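Alpha-L-rhamnosidase (Streptomyces avermitilis, PDB 3W5M) cleaves terminal alpha-L-rhamnose from plant flavonoids such as naringin, rutin and hesperidin and from gum arabic, and binds L-rhamnose through a calcium-dependent carbohydrate-binding module. Local coordinates at residues V646-A651 and P703-Q708; S614-G619 and W925-I930; A651-E656 and G932-R937; T818-L823 and L858-D863. All blocks are in the same frame, centred on the assembly; numbering follows the deposited sequence.

Contacts 1, 2 and 4 all lie inside the catalytic helical domain, while contact 3 leads out of it to the C-terminal beta-sandwich. Contacts 1 and 3 both use helix 641-654, and the later segments of contacts 2 and 3 follow each other, helix 923-929 and then strand 934-935. The chemistry follows the place. Contact 1 is buried, small and apolar, with its two backbones close together; contact 2 is just as buried but spans a wider gap with long side chains. Contact 4, farther from the centre of the chain, adds a water beside its apolar core. Contact 3, partly buried, carries a direct hydrogen bond. Trp-925 of contact 2 reaches Thr-862 of contact 4.

Contact 1. Residues V646-A651 and P703-Q708; sequences VFAPTA and PWALYQ
Pro-649 and Ala-705 bring helices 641-654 and 698-710 close together, their CA atoms 5.4 Å apart. Each helix is disturbed by a proline. Pro-649 has no N-H to give, and the N of Thr-650 also lacks a bond to the preceding turn; on the other side the same interruption falls at Pro-703. Regular bonding resumes in both, with Ala-651 N on Phe-647 O at 3.0 Å and Tyr-707 N on Pro-703 O.

Between the backbones there is room for little more than methyl groups. CB of Ala-705 points at the opposite helix and is met by two carbons: Ala-648 CB, a methyl facing a methyl at 4.0 Å, and Pro-649 CG, also at 4.0 Å. The proline CB is not directed at Ala-705, and it is the CG corner of the ring that makes the touch. The bulky residues are turned elsewhere. With its CG anti to the backbone N (chi1 -171°), Trp-704 lies against helix 756-777, and Gln-708 CG sits over one face of its indole, 3.6 Å above the plane and offset toward the rim. Phe-647 stacks with Tyr-917 and reaches helix 607-622.

Ala-648 is about 10 Å, side chain to side chain, from the rhamnose-binding Asp-643 on the same helix. Such alanine-lined, close helix-helix packing here joins two helices of the (alpha/alpha)6 barrel that forms the catalytic domain.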
# COMPACT_ATOMS: atom_id res chain seq x y z
N VAL A 646 14.45 3.69 4.16
CA VAL A 646 15.08 2.93 5.23
C VAL A 646 14.81 1.41 5.17
O VAL A 646 15.67 0.61 5.54
CB VAL A 646 14.80 3.55 6.63
CG1 VAL A 646 15.01 5.06 6.60
CG2 VAL A 646 13.41 3.24 7.11
N PHE A 647 13.63 1.02 4.70
CA PHE A 647 13.20 -0.37 4.76
C PHE A 647 13.50 -1.23 3.52
O PHE A 647 13.48 -2.46 3.62
CB PHE A 647 11.70 -0.45 5.10
CG PHE A 647 11.19 -1.84 5.37
CD1 PHE A 647 11.58 -2.52 6.54
CD2 PHE A 647 10.32 -2.48 4.49
CE1 PHE A 647 11.10 -3.78 6.83
CE2 PHE A 647 9.85 -3.77 4.77
CZ PHE A 647 10.23 -4.42 5.95
N ALA A 648 13.81 -0.60 2.38
CA ALA A 648 13.97 -1.35 1.13
C ALA A 648 14.91 -2.56 1.18
O ALA A 648 14.55 -3.62 0.70
CB ALA A 648 14.28 -0.44 -0.05
N PRO A 649 16.12 -2.41 1.76
CA PRO A 649 17.00 -3.58 1.78
C PRO A 649 16.42 -4.76 2.56
O PRO A 649 16.59 -5.89 2.15
CB PRO A 649 18.27 -3.03 2.44
CG PRO A 649 18.24 -1.59 2.07
CD PRO A 649 16.81 -1.21 2.27
N THR A 650 15.72 -4.50 3.66
CA THR A 650 15.08 -5.57 4.41
C THR A 650 13.93 -6.18 3.56
O THR A 650 13.81 -7.40 3.46
CB THR A 650 14.55 -5.03 5.76
OG1 THR A 650 15.67 -4.63 6.56
CG2 THR A 650 13.78 -6.11 6.52
N ALA A 651 13.10 -5.32 2.98
CA ALA A 651 11.96 -5.73 2.13
C ALA A 651 12.39 -6.66 1.02
O ALA A 651 11.69 -7.62 0.71
CB ALA A 651 11.29 -4.49 1.52
N PRO A 703 16.47 2.25 -5.93
CA PRO A 703 17.06 1.55 -7.08
C PRO A 703 18.32 0.79 -6.70
O PRO A 703 18.55 -0.34 -7.14
CB PRO A 703 17.34 2.67 -8.08
CG PRO A 703 16.32 3.71 -7.75
CD PRO A 703 16.13 3.65 -6.27
N TRP A 704 19.17 1.40 -5.85
CA TRP A 704 20.38 0.71 -5.46
C TRP A 704 20.10 -0.54 -4.65
O TRP A 704 20.72 -1.59 -4.86
CB TRP A 704 21.34 1.64 -4.68
CG TRP A 704 22.67 0.99 -4.47
CD1 TRP A 704 23.19 0.55 -3.29
CD2 TRP A 704 23.65 0.70 -5.48
NE1 TRP A 704 24.44 -0.00 -3.50
CE2 TRP A 704 24.75 0.08 -4.83
CE3 TRP A 704 23.70 0.90 -6.88
CZ2 TRP A 704 25.89 -0.36 -5.52
CZ3 TRP A 704 24.85 0.47 -7.57
CH2 TRP A 704 25.93 -0.14 -6.88
N ALA A 705 19.15 -0.44 -3.72
CA ALA A 705 18.76 -1.61 -2.95
C ALA A 705 18.23 -2.75 -3.86
O ALA A 705 18.58 -3.91 -3.65
CB ALA A 705 17.75 -1.21 -1.86
N LEU A 706 17.44 -2.42 -4.88
CA LEU A 706 16.94 -3.44 -5.82
C LEU A 706 18.09 -4.01 -6.63
O LEU A 706 18.19 -5.20 -6.84
CB LEU A 706 15.87 -2.90 -6.76
CG LEU A 706 14.54 -2.37 -6.19
CD1 LEU A 706 13.61 -1.77 -7.24
CD2 LEU A 706 13.79 -3.48 -5.43
N TYR A 707 19.02 -3.16 -7.02
CA TYR A 707 20.18 -3.66 -7.73
C TYR A 707 21.02 -4.65 -6.89
O TYR A 707 21.40 -5.73 -7.38
CB TYR A 707 21.02 -2.50 -8.27
CG TYR A 707 22.22 -3.01 -9.01
CD1 TYR A 707 22.05 -3.66 -10.24
CD2 TYR A 707 23.50 -2.89 -8.48
CE1 TYR A 707 23.15 -4.14 -10.94
CE2 TYR A 707 24.60 -3.37 -9.18
CZ TYR A 707 24.40 -4.00 -10.41
OH TYR A 707 25.47 -4.50 -11.14
N GLN A 708 21.31 -4.30 -5.64
CA GLN A 708 22.00 -5.20 -4.73
C GLN A 708 21.28 -6.56 -4.54
O GLN A 708 21.91 -7.63 -4.57
CB GLN A 708 22.22 -4.51 -3.38
CG GLN A 708 23.27 -3.43 -3.49
CD GLN A 708 24.63 -4.03 -3.83
OE1 GLN A 708 25.11 -4.94 -3.13
NE2 GLN A 708 25.23 -3.58 -4.92

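Contact 2. Residues S614-G619 and W925-I930; sequences SNITWG and WMYANI
Ile-616, Met-926 and Tyr-927 make a buried packing contact between helix 607-622, near the start of the catalytic (alpha/alpha)6 barrel, and helix 923-929, the last helix of the chain. It thus brings together parts of the barrel some 300 residues apart in sequence. The backbones stay well separated, the nearest CA atoms (Ile-616 and Met-926) being 11.2 Å apart, and long side chains fill the distance.

Ile-616 does the work from its side with two methyls. CD1 reaches CE of Met-926 at 4.1 Å; the methionine chain bends at its last torsion (chi3 -65°), which carries that terminal methyl to the isoleucine. CG2 of Ile-616, anti to the backbone N, packs against Tyr-927 OH at 3.9 Å, and CD1 lies 4.0 Å from the same OH. The tyrosine side chain approaches from the opposite direction, so its phenol oxygen rests against aliphatic carbon, while its polar need is met by a hydrogen bond with ND1 of His-613. Next to Ile-616 in the chain, Thr-617 OG1 donates to Ser-614 O at 2.9 Å, sharing that carbonyl with Trp-618 N.

Helix 641-654 lies alongside, putting Thr-650 against Ile-616 and Thr-654 against Tyr-927. Trp-925, the residue before Met-926, packs on helices 854-863 and 867-875, and Ile-930 O accepts a hydrogen bond from Trp-971 NE1 on strand 965-974.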
# COMPACT_ATOMS: atom_id res chain seq x y z
N SER A 614 8.81 -12.60 12.28
CA SER A 614 7.38 -12.65 11.94
C SER A 614 6.78 -11.23 11.85
O SER A 614 6.10 -10.89 10.87
CB SER A 614 6.60 -13.47 12.97
OG SER A 614 5.25 -13.60 12.54
N ASN A 615 7.08 -10.39 12.84
CA ASN A 615 6.56 -9.02 12.89
C ASN A 615 7.02 -8.16 11.71
O ASN A 615 6.24 -7.38 11.15
CB ASN A 615 6.90 -8.34 14.23
CG ASN A 615 6.19 -8.98 15.42
OD1 ASN A 615 5.48 -9.99 15.29
ND2 ASN A 615 6.36 -8.38 16.58
N ILE A 616 8.30 -8.30 11.37
CA ILE A 616 8.84 -7.66 10.16
C ILE A 616 8.04 -8.02 8.89
O ILE A 616 7.69 -7.13 8.13
CB ILE A 616 10.34 -8.02 9.97
CG1 ILE A 616 11.16 -7.37 11.09
CG2 ILE A 616 10.84 -7.53 8.61
CD1 ILE A 616 12.55 -7.95 11.25
N THR A 617 7.81 -9.31 8.67
CA THR A 617 7.11 -9.79 7.46
C THR A 617 5.66 -9.37 7.49
O THR A 617 5.06 -9.14 6.44
CB THR A 617 7.23 -11.31 7.22
OG1 THR A 617 6.50 -12.05 8.22
CG2 THR A 617 8.72 -11.76 7.23
N TRP A 618 5.09 -9.25 8.69
CA TRP A 618 3.71 -8.75 8.79
C TRP A 618 3.63 -7.23 8.57
O TRP A 618 2.70 -6.76 7.95
CB TRP A 618 3.02 -9.22 10.09
CG TRP A 618 2.49 -10.62 10.02
CD1 TRP A 618 3.12 -11.76 10.42
CD2 TRP A 618 1.23 -11.04 9.46
NE1 TRP A 618 2.33 -12.85 10.16
CE2 TRP A 618 1.16 -12.44 9.58
CE3 TRP A 618 0.16 -10.34 8.87
CZ2 TRP A 618 0.04 -13.19 9.15
CZ3 TRP A 618 -0.96 -11.08 8.43
CH2 TRP A 618 -1.00 -12.49 8.58
N GLY A 619 4.59 -6.46 9.11
CA GLY A 619 4.64 -5.03 8.86
C GLY A 619 4.87 -4.75 7.38
O GLY A 619 4.28 -3.82 6.81
N TRP A 925 19.98 -6.84 9.07
CA TRP A 925 21.12 -7.22 9.92
C TRP A 925 21.02 -8.68 10.36
O TRP A 925 22.00 -9.42 10.32
CB TRP A 925 21.29 -6.27 11.10
CG TRP A 925 22.53 -6.61 11.92
CD1 TRP A 925 23.80 -6.07 11.78
CD2 TRP A 925 22.63 -7.59 12.98
NE1 TRP A 925 24.67 -6.65 12.70
CE2 TRP A 925 23.98 -7.59 13.43
CE3 TRP A 925 21.71 -8.46 13.60
CZ2 TRP A 925 24.43 -8.42 14.47
CZ3 TRP A 925 22.16 -9.29 14.63
CH2 TRP A 925 23.50 -9.26 15.06
N MET A 926 19.83 -9.12 10.75
CA MET A 926 19.65 -10.49 11.12
C MET A 926 19.92 -11.44 9.95
O MET A 926 20.52 -12.50 10.14
CB MET A 926 18.23 -10.72 11.65
CG MET A 926 17.89 -9.96 12.92
SD MET A 926 16.61 -10.80 13.89
CE MET A 926 15.25 -10.67 12.72
N TYR A 927 19.47 -11.08 8.75
CA TYR A 927 19.53 -12.00 7.63
C TYR A 927 20.97 -12.12 7.18
O TYR A 927 21.43 -13.22 6.90
CB TYR A 927 18.57 -11.59 6.48
CG TYR A 927 17.15 -11.34 6.97
CD1 TYR A 927 16.60 -12.08 8.03
CD2 TYR A 927 16.37 -10.34 6.41
CE1 TYR A 927 15.31 -11.84 8.49
CE2 TYR A 927 15.08 -10.08 6.88
CZ TYR A 927 14.55 -10.85 7.91
OH TYR A 927 13.27 -10.59 8.36
N ALA A 928 21.69 -10.99 7.21
CA ALA A 928 23.09 -10.93 6.79
C ALA A 928 24.05 -11.55 7.80
O ALA A 928 25.04 -12.17 7.41
CB ALA A 928 23.50 -9.50 6.46
N ASN A 929 23.72 -11.46 9.09
CA ASN A 929 24.68 -11.82 10.17
C ASN A 929 24.32 -13.02 11.03
O ASN A 929 25.21 -13.76 11.47
CB ASN A 929 24.92 -10.61 11.05
CG ASN A 929 25.46 -9.43 10.28
OD1 ASN A 929 24.76 -8.45 10.06
ND2 ASN A 929 26.71 -9.53 9.84
N ILE A 930 23.03 -13.25 11.26
CA ILE A 930 22.64 -14.43 12.01
C ILE A 930 22.45 -15.55 11.02
O ILE A 930 23.01 -16.64 11.18
CB ILE A 930 21.38 -14.20 12.90
CG1 ILE A 930 21.62 -13.03 13.85
CG2 ILE A 930 21.00 -15.51 13.61
CD1 ILE A 930 20.41 -12.55 14.65

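Contact 3. Residues A651-E656 and G932-R937; sequences AAYTME and GIAPGR
Tyr-653 reaches from the last turn of helix 641-654 to the chain around Ile-933, tying the catalytic (alpha/alpha)6 barrel to strand 934-935, an outermost strand in a sheet of the C-terminal beta-sandwich. Its CB already heads for the strand side, and CG, anti to the carbonyl carbon (chi1 -85°), keeps the ring on that course. At CG the ring is touched by Tyr-927, which meets it edge-to-face; Phe-600 packs nearly perpendicular to it as well. Farther out, the CE1 edge comes within 3.3 Å of Ile-933 O, which lies near the ring plane. The hydroxyl then donates a hydrogen bond of 2.9 Å from OH to Ile-933 O. It arrives in the carbonyl plane on a lone pair, at a C=O...O angle of 144°. Ile-933 is held from its other end too, through a backbone bond to Tyr-927, so Tyr-653 grips a chain already bonded to helix 923-929. A phenylalanine here would probably keep the ring packing but leave the Ile-933 carbonyl without this donor, weakening the tie between the domains. Around the same hydroxyl oxygen the strand brings Ala-934 CA to 3.7 Å from OH and Pro-935 CD to 4.2 Å from it.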
# COMPACT_ATOMS: atom_id res chain seq x y z
N ALA A 651 13.10 -5.32 2.98
CA ALA A 651 11.96 -5.73 2.13
C ALA A 651 12.39 -6.66 1.02
O ALA A 651 11.69 -7.62 0.71
CB ALA A 651 11.29 -4.49 1.52
N ALA A 652 13.55 -6.38 0.43
CA ALA A 652 14.08 -7.21 -0.67
C ALA A 652 14.64 -8.57 -0.24
O ALA A 652 14.93 -9.42 -1.10
CB ALA A 652 15.12 -6.44 -1.48
N TYR A 653 14.82 -8.80 1.07
CA TYR A 653 15.06 -10.15 1.56
C TYR A 653 13.73 -10.91 1.68
O TYR A 653 13.60 -12.06 1.23
CB TYR A 653 15.72 -10.12 2.94
CG TYR A 653 17.24 -9.99 3.01
CD1 TYR A 653 18.07 -11.11 2.86
CD2 TYR A 653 17.83 -8.78 3.31
CE1 TYR A 653 19.47 -11.00 2.96
CE2 TYR A 653 19.22 -8.66 3.42
CZ TYR A 653 20.03 -9.78 3.25
OH TYR A 653 21.42 -9.65 3.38
N THR A 654 12.74 -10.27 2.29
CA THR A 654 11.60 -11.03 2.79
C THR A 654 10.48 -11.29 1.79
O THR A 654 9.79 -12.29 1.92
CB THR A 654 11.05 -10.44 4.07
OG1 THR A 654 11.13 -9.03 3.96
CG2 THR A 654 11.92 -10.88 5.27
N MET A 655 10.30 -10.42 0.79
CA MET A 655 9.36 -10.71 -0.32
C MET A 655 10.04 -10.34 -1.62
O MET A 655 10.96 -9.51 -1.64
CB MET A 655 8.10 -9.86 -0.21
CG MET A 655 7.28 -10.13 1.03
SD MET A 655 5.83 -9.06 1.16
CE MET A 655 4.70 -9.72 -0.08
N GLU A 656 9.61 -10.97 -2.70
CA GLU A 656 10.01 -10.52 -4.03
C GLU A 656 9.44 -9.10 -4.20
O GLU A 656 8.24 -8.91 -4.34
CB GLU A 656 9.54 -11.47 -5.13
CG GLU A 656 9.99 -11.02 -6.53
CD GLU A 656 8.95 -10.16 -7.25
OE1 GLU A 656 7.84 -10.67 -7.53
OE2 GLU A 656 9.23 -8.96 -7.57
N GLY A 932 23.53 -15.24 7.95
CA GLY A 932 24.79 -15.24 7.20
C GLY A 932 24.58 -15.32 5.69
O GLY A 932 25.27 -16.09 5.01
N ILE A 933 23.64 -14.53 5.18
CA ILE A 933 23.32 -14.51 3.74
C ILE A 933 23.31 -13.07 3.29
O ILE A 933 22.45 -12.29 3.69
CB ILE A 933 21.93 -15.15 3.44
CG1 ILE A 933 21.94 -16.63 3.80
CG2 ILE A 933 21.56 -14.93 1.96
CD1 ILE A 933 20.62 -17.36 3.58
N ALA A 934 24.30 -12.68 2.49
CA ALA A 934 24.42 -11.28 2.04
C ALA A 934 25.05 -11.28 0.65
O ALA A 934 25.74 -12.20 0.32
CB ALA A 934 25.28 -10.48 3.01
N PRO A 935 24.76 -10.26 -0.17
CA PRO A 935 25.33 -10.35 -1.53
C PRO A 935 26.77 -9.82 -1.60
O PRO A 935 27.01 -8.66 -1.30
CB PRO A 935 24.39 -9.47 -2.35
CG PRO A 935 23.80 -8.49 -1.38
CD PRO A 935 23.80 -9.15 -0.03
N GLY A 936 27.71 -10.69 -1.99
CA GLY A 936 29.10 -10.26 -2.28
C GLY A 936 29.22 -9.54 -3.61
O GLY A 936 30.02 -8.60 -3.76
N ARG A 937 28.44 -9.98 -4.59
CA ARG A 937 28.26 -9.22 -5.82
C ARG A 937 26.76 -9.03 -6.01
O ARG A 937 25.96 -9.82 -5.51
CB ARG A 937 28.84 -9.97 -7.03
CG ARG A 937 30.37 -9.98 -7.10
CD ARG A 937 30.84 -10.78 -8.32
NE ARG A 937 30.20 -10.31 -9.56
CZ ARG A 937 30.01 -11.04 -10.66
NH1 ARG A 937 30.41 -12.30 -10.72
NH2 ARG A 937 29.41 -10.49 -11.70

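Contact 4. Residues T818-L823 and L858-D863; sequences TLSMNL and LPVLTD
Val-860 faces helix 812-820 with both methyls: chi1 of 159° sets CG1 roughly opposite the backbone N and CG2 opposite the carbonyl carbon, so that each finds a different neighbour. CG1 meets Leu-819, touching its CD1 at 3.7 Å. The leucine crosses the valine at about a right angle, which also leaves its CB 3.8 Å from Val-860 CG1. CG2 lies against Ser-820, 3.6 Å from its N and 3.7 Å from its CB. The serine hydroxyl points elsewhere, to a hydrogen bond with Arg-856.

This is where helix 812-820 ends within the catalytic (alpha/alpha)6 barrel. A Schellman motif closes it: Leu-823 N bonds to Thr-818 O at 2.8 Å, Asn-822 N makes a weak bond to Leu-819 O, and Asn-822 takes positive phi (60°). An alanine in place of Val-860 would remove both methyls and is likely to open a gap beside Leu-819 and Ser-820. Leu-836 of helix 829-842 packs against the valine as well. Toward the exposed Asp-863, a water lies 2.9 Å from Leu-819 O and 3.1 Å from Asp-863 OD2, placed to donate to either, though other acceptors compete for its protons. Leu-819 O also accepts from Arg-829 NH1.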
# COMPACT_ATOMS: atom_id res chain seq x y z
N THR A 818 27.58 8.78 9.78
CA THR A 818 28.91 9.12 9.26
C THR A 818 29.76 7.88 9.04
O THR A 818 30.47 7.82 8.04
CB THR A 818 29.65 10.10 10.18
OG1 THR A 818 29.79 9.51 11.49
CG2 THR A 818 28.88 11.39 10.26
N LEU A 819 29.68 6.90 9.95
CA LEU A 819 30.41 5.64 9.76
C LEU A 819 29.84 4.84 8.59
O LEU A 819 30.59 4.31 7.75
CB LEU A 819 30.43 4.80 11.04
CG LEU A 819 31.33 5.42 12.11
CD1 LEU A 819 30.93 4.84 13.45
CD2 LEU A 819 32.81 5.17 11.79
N SER A 820 28.51 4.79 8.52
CA SER A 820 27.83 4.04 7.46
C SER A 820 28.14 4.56 6.04
O SER A 820 28.39 3.76 5.14
CB SER A 820 26.31 4.10 7.66
OG SER A 820 25.70 3.14 6.82
N MET A 821 28.10 5.87 5.87
CA MET A 821 28.22 6.52 4.58
C MET A 821 29.67 6.87 4.24
O MET A 821 29.92 7.55 3.24
CB MET A 821 27.33 7.77 4.51
CG MET A 821 25.84 7.46 4.67
SD MET A 821 24.82 8.92 4.84
CE MET A 821 23.18 8.17 4.78
N ASN A 822 30.58 6.39 5.07
CA ASN A 822 32.03 6.55 4.87
C ASN A 822 32.43 8.00 4.84
O ASN A 822 33.21 8.45 3.98
CB ASN A 822 32.50 5.76 3.62
CG ASN A 822 32.15 4.28 3.73
OD1 ASN A 822 32.44 3.65 4.73
ND2 ASN A 822 31.49 3.73 2.70
N LEU A 823 31.88 8.75 5.81
CA LEU A 823 32.11 10.18 5.90
C LEU A 823 33.20 10.55 6.92
O LEU A 823 33.83 11.58 6.75
CB LEU A 823 30.82 10.95 6.15
CG LEU A 823 29.78 10.75 5.01
CD1 LEU A 823 28.44 11.35 5.38
CD2 LEU A 823 30.24 11.32 3.68
N LEU A 858 22.96 -1.47 13.71
CA LEU A 858 23.56 -2.77 13.97
C LEU A 858 24.63 -3.09 12.91
O LEU A 858 25.70 -3.62 13.27
CB LEU A 858 22.52 -3.90 14.13
CG LEU A 858 21.52 -3.89 15.30
CD1 LEU A 858 20.92 -5.26 15.54
CD2 LEU A 858 22.14 -3.37 16.60
N PRO A 859 24.38 -2.75 11.62
CA PRO A 859 25.46 -2.94 10.61
C PRO A 859 26.78 -2.16 10.92
O PRO A 859 27.87 -2.74 10.83
CB PRO A 859 24.81 -2.42 9.32
CG PRO A 859 23.36 -2.73 9.52
CD PRO A 859 23.11 -2.38 10.97
N VAL A 860 26.67 -0.89 11.28
CA VAL A 860 27.85 -0.08 11.68
C VAL A 860 28.57 -0.69 12.88
O VAL A 860 29.81 -0.80 12.88
CB VAL A 860 27.45 1.38 11.92
CG1 VAL A 860 28.47 2.11 12.78
CG2 VAL A 860 27.26 2.10 10.60
N LEU A 861 27.81 -1.10 13.89
CA LEU A 861 28.37 -1.78 15.06
C LEU A 861 29.17 -3.03 14.65
O LEU A 861 30.26 -3.25 15.15
CB LEU A 861 27.29 -2.12 16.10
CG LEU A 861 26.71 -0.97 16.93
CD1 LEU A 861 25.53 -1.47 17.74
CD2 LEU A 861 27.77 -0.38 17.86
N THR A 862 28.63 -3.82 13.72
CA THR A 862 29.31 -5.01 13.25
C THR A 862 30.53 -4.66 12.40
O THR A 862 31.57 -5.33 12.50
CB THR A 862 28.38 -5.94 12.44
OG1 THR A 862 27.58 -6.73 13.34
CG2 THR A 862 29.19 -6.90 11.57
N ASP A 863 30.41 -3.62 11.59
CA ASP A 863 31.51 -3.23 10.68
C ASP A 863 32.73 -2.80 11.45
O ASP A 863 33.85 -2.98 11.00
CB ASP A 863 31.12 -2.04 9.81
CG ASP A 863 30.20 -2.41 8.67
OD1 ASP A 863 30.04 -3.62 8.33
OD2 ASP A 863 29.62 -1.46 8.10
O HOH W 1 30.65 1.47 8.47